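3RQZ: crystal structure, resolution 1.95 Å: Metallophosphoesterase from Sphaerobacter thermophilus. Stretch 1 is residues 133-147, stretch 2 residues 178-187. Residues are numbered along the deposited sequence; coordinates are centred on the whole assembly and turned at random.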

# COMPACT_ATOMS: atom_id res chain seq x y z
N ILE A 133 7.28 18.16 2.28
CA ILE A 133 6.86 17.44 1.08
C ILE A 133 5.33 17.42 1.04
O ILE A 133 4.75 17.61 -0.02
CB ILE A 133 7.55 16.04 0.92
CG1 ILE A 133 9.08 16.18 0.85
CG2 ILE A 133 7.00 15.27 -0.29
CD1 ILE A 133 9.63 17.07 -0.38
N ALA A 134 4.67 17.28 2.19
CA ALA A 134 3.19 17.31 2.20
C ALA A 134 2.70 18.64 1.65
O ALA A 134 1.79 18.69 0.80
CB ALA A 134 2.65 17.10 3.63
N ALA A 135 3.35 19.71 2.11
CA ALA A 135 3.03 21.07 1.69
C ALA A 135 3.14 21.27 0.18
O ALA A 135 2.29 21.90 -0.44
CB ALA A 135 3.94 22.09 2.47
N LEU A 136 4.17 20.68 -0.41
CA LEU A 136 4.37 20.77 -1.86
C LEU A 136 3.31 19.96 -2.63
O LEU A 136 3.12 20.16 -3.83
CB LEU A 136 5.81 20.33 -2.22
CG LEU A 136 6.95 21.27 -1.77
CD1 LEU A 136 8.30 20.54 -1.64
CD2 LEU A 136 7.10 22.52 -2.66
N ASN A 137 2.61 19.07 -1.93
CA ASN A 137 1.68 18.13 -2.57
C ASN A 137 0.22 18.50 -2.50
O ASN A 137 -0.58 18.06 -3.35
CB ASN A 137 1.93 16.70 -2.07
CG ASN A 137 2.95 15.98 -2.91
OD1 ASN A 137 2.64 15.58 -4.03
ND2 ASN A 137 4.16 15.81 -2.40
N PHE A 138 -0.14 19.34 -1.54
CA PHE A 138 -1.52 19.86 -1.44
C PHE A 138 -1.99 20.64 -2.67
O PHE A 138 -3.12 20.43 -3.09
CB PHE A 138 -1.75 20.62 -0.14
CG PHE A 138 -2.07 19.72 1.03
CD1 PHE A 138 -3.35 19.18 1.17
CD2 PHE A 138 -1.09 19.39 1.98
CE1 PHE A 138 -3.66 18.31 2.24
CE2 PHE A 138 -1.40 18.54 3.05
CZ PHE A 138 -2.70 18.01 3.18
N PRO A 139 -1.12 21.48 -3.28
CA PRO A 139 -1.51 22.10 -4.56
C PRO A 139 -1.58 21.13 -5.74
O PRO A 139 -2.19 21.46 -6.77
CB PRO A 139 -0.41 23.15 -4.81
CG PRO A 139 0.27 23.35 -3.45
CD PRO A 139 0.17 21.99 -2.79
N ALA A 140 -0.99 19.94 -5.59
CA ALA A 140 -0.91 18.93 -6.65
C ALA A 140 -2.16 18.02 -6.80
O ALA A 140 -2.23 17.19 -7.71
CB ALA A 140 0.38 18.07 -6.51
N PHE A 141 -3.14 18.15 -5.90
CA PHE A 141 -4.43 17.50 -6.08
C PHE A 141 -5.51 18.50 -5.73
O PHE A 141 -5.25 19.44 -4.97
CB PHE A 141 -4.55 16.18 -5.29
CG PHE A 141 -4.64 16.37 -3.79
CD1 PHE A 141 -3.50 16.57 -3.02
CD2 PHE A 141 -5.89 16.32 -3.15
CE1 PHE A 141 -3.58 16.71 -1.61
CE2 PHE A 141 -5.99 16.46 -1.76
CZ PHE A 141 -4.83 16.67 -0.98
N ASP A 142 -6.70 18.32 -6.29
CA ASP A 142 -7.77 19.31 -6.18
C ASP A 142 -9.06 18.70 -5.58
O ASP A 142 -10.15 19.20 -5.79
CB ASP A 142 -8.02 19.93 -7.57
CG ASP A 142 -8.33 18.88 -8.65
OD1 ASP A 142 -8.48 17.68 -8.34
OD2 ASP A 142 -8.44 19.26 -9.84
N THR A 143 -8.92 17.62 -4.84
CA THR A 143 -10.04 17.02 -4.16
C THR A 143 -9.84 17.26 -2.65
O THR A 143 -8.74 17.59 -2.23
CB THR A 143 -10.09 15.51 -4.43
OG1 THR A 143 -8.79 14.95 -4.19
CG2 THR A 143 -10.49 15.24 -5.87
N PRO A 144 -10.89 17.08 -1.84
CA PRO A 144 -10.71 17.18 -0.40
C PRO A 144 -9.67 16.20 0.14
O PRO A 144 -8.92 16.55 1.04
CB PRO A 144 -12.10 16.83 0.14
CG PRO A 144 -13.02 17.21 -0.96
CD PRO A 144 -12.29 16.81 -2.19
N LEU A 145 -9.57 14.99 -0.44
CA LEU A 145 -8.70 13.96 0.16
C LEU A 145 -7.72 13.39 -0.87
O LEU A 145 -8.09 13.27 -2.04
CB LEU A 145 -9.56 12.82 0.72
CG LEU A 145 -10.66 13.11 1.75
CD1 LEU A 145 -11.36 11.79 2.02
CD2 LEU A 145 -10.11 13.71 3.06
N CYS A 146 -6.49 13.11 -0.44
CA CYS A 146 -5.52 12.31 -1.24
C CYS A 146 -4.98 11.14 -0.42
O CYS A 146 -4.46 11.33 0.71
CB CYS A 146 -4.34 13.16 -1.72
SG CYS A 146 -3.28 12.28 -2.95
N PHE A 147 -5.14 9.93 -0.96
CA PHE A 147 -4.64 8.71 -0.33
C PHE A 147 -3.36 8.30 -1.00
O PHE A 147 -3.28 8.25 -2.24
CB PHE A 147 -5.68 7.57 -0.42
CG PHE A 147 -6.92 7.83 0.39
CD1 PHE A 147 -6.91 7.59 1.77
CD2 PHE A 147 -8.05 8.42 -0.19
CE1 PHE A 147 -8.06 7.85 2.55
CE2 PHE A 147 -9.20 8.67 0.57
CZ PHE A 147 -9.21 8.40 1.94
N ASP A 178 -11.38 12.26 11.93
CA ASP A 178 -12.49 13.06 11.44
C ASP A 178 -12.00 13.89 10.25
O ASP A 178 -11.25 14.84 10.42
CB ASP A 178 -12.98 13.97 12.60
CG ASP A 178 -14.19 14.84 12.24
OD1 ASP A 178 -14.58 14.92 11.06
OD2 ASP A 178 -14.75 15.47 13.17
N VAL A 179 -12.41 13.53 9.03
CA VAL A 179 -12.00 14.29 7.85
C VAL A 179 -13.06 15.30 7.39
O VAL A 179 -13.05 15.70 6.23
CB VAL A 179 -11.55 13.37 6.67
CG1 VAL A 179 -10.32 12.53 7.05
CG2 VAL A 179 -12.69 12.45 6.23
N SER A 180 -13.97 15.69 8.30
CA SER A 180 -15.07 16.66 8.02
C SER A 180 -14.62 17.96 7.40
O SER A 180 -15.22 18.43 6.42
CB SER A 180 -15.84 17.03 9.29
OG SER A 180 -16.60 15.95 9.74
N SER A 181 -13.62 18.59 7.99
CA SER A 181 -13.20 19.88 7.48
C SER A 181 -11.72 19.91 7.11
O SER A 181 -10.88 19.29 7.76
CB SER A 181 -13.55 21.00 8.45
OG SER A 181 -13.15 20.63 9.74
N GLY A 182 -11.42 20.66 6.05
CA GLY A 182 -10.05 20.76 5.57
C GLY A 182 -9.67 19.58 4.71
O GLY A 182 -10.34 18.53 4.69
N ARG A 183 -8.57 19.73 4.02
CA ARG A 183 -8.11 18.72 3.11
C ARG A 183 -7.04 17.89 3.82
O ARG A 183 -6.35 18.41 4.69
CB ARG A 183 -7.55 19.42 1.89
CG ARG A 183 -8.53 20.42 1.29
CD ARG A 183 -7.82 21.23 0.22
NE ARG A 183 -7.52 20.36 -0.87
CZ ARG A 183 -6.41 20.39 -1.61
NH1 ARG A 183 -5.43 21.27 -1.41
NH2 ARG A 183 -6.32 19.49 -2.57
N TYR A 184 -6.90 16.61 3.43
CA TYR A 184 -6.01 15.66 4.12
C TYR A 184 -5.20 14.83 3.14
O TYR A 184 -5.72 14.48 2.07
CB TYR A 184 -6.82 14.67 4.98
CG TYR A 184 -7.22 15.24 6.31
CD1 TYR A 184 -6.36 15.21 7.40
CD2 TYR A 184 -8.48 15.86 6.47
CE1 TYR A 184 -6.74 15.77 8.64
CE2 TYR A 184 -8.84 16.42 7.68
CZ TYR A 184 -7.98 16.35 8.75
OH TYR A 184 -8.35 16.90 9.95
N ILE A 185 -3.97 14.49 3.53
CA ILE A 185 -3.19 13.43 2.84
C ILE A 185 -3.16 12.32 3.88
O ILE A 185 -2.85 12.60 5.04
CB ILE A 185 -1.76 13.93 2.46
CG1 ILE A 185 -1.81 14.97 1.32
CG2 ILE A 185 -0.85 12.75 2.06
CD1 ILE A 185 -0.44 15.60 0.98
N ILE A 186 -3.50 11.09 3.48
CA ILE A 186 -3.74 9.96 4.38
C ILE A 186 -3.06 8.74 3.80
O ILE A 186 -3.24 8.46 2.61
CB ILE A 186 -5.28 9.62 4.45
CG1 ILE A 186 -6.13 10.79 4.97
CG2 ILE A 186 -5.55 8.35 5.29
CD1 ILE A 186 -5.78 11.18 6.32
N ASN A 187 -2.31 8.00 4.64
CA ASN A 187 -1.58 6.79 4.25
C ASN A 187 -2.07 5.64 5.15
O ASN A 187 -2.04 5.76 6.39
CB ASN A 187 -0.04 7.02 4.41
CG ASN A 187 0.82 5.93 3.79
OD1 ASN A 187 0.48 4.73 3.85
ND2 ASN A 187 1.98 6.33 3.23

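The contact between these two stretches is a short parallel β-pairing extended at its N-terminal end by a single arginine, Arg183, which binds the backbone of the segment leading into the neighbouring strand. It illustrates a general principle: where regular sheet bonding stops, a long cationic side chain can add several bonds by donating to backbone carbonyls of the segment before the partner strand.

The strands 145-147 and 184-187 run in the same direction, their axes 23° apart and 4.8 Å at closest approach. Leu145 pairs with Tyr184, Cys146 with Ile185 and Phe147 with Ile186. As is usual in parallel pairing, the hydrogen bonds spread over staggered residues: Tyr184 N donates to Pro144 O (3.1 Å), Cys146 N to Tyr184 O (3.0 Å), and Ile186 N to Cys146 O (2.9 Å). Cys146 thus uses both its amide and its carbonyl, reaching the residues before and after its partner Ile185. Short CA-H...O contacts supplement this ladder, among them Ile185 CA to Cys146 O at 3.2 Å.

Side chains alternate between the two faces of the sheet. On the face of Leu145, Tyr184, Phe147 and Ile186, Leu145 CD2 lies 3.9 Å from Tyr184 CB and also 3.9 Å from Val179 CB, so that the loop before the second strand joins the apolar cluster. Further along, Phe147 CD1 packs 3.7 Å from Ile186 CB. The other face carries Cys146 and Ile185, and here Ile185 meets the helix and the segment that follows it. Its CD1 lies over the face of the Phe138 ring, 4.0 Å from the ring centroid, in a CH-π contact, and also reaches Asn137 CB at 4.0 Å. Its CG1 approaches Phe141 CE1 at 3.8 Å. The isoleucine therefore ties the sheet to the preceding segment through apolar packing.

Arg183 has more of its surface covered by the other stretch than any other residue of its stretch, and its guanidinium gathers three backbone carbonyls. NH1 donates to Phe138 O at 3.0 Å, while NH2 donates to Phe141 O at 2.6 Å and to Thr143 O at 3.1 Å. Weak bonds join NH2 to Phe138 O (3.4 Å) and NE to Thr143 O (3.3 Å). The planar cation also lies over the face of the Phe141 ring, with CZ 4.3 Å from the ring centroid, a cation-π arrangement that complements the in-plane polarity of its N-H groups. Within the first stretch, Thr143 OG1 bonds to Leu145 O (2.8 Å), bracing the turn where it enters the strand.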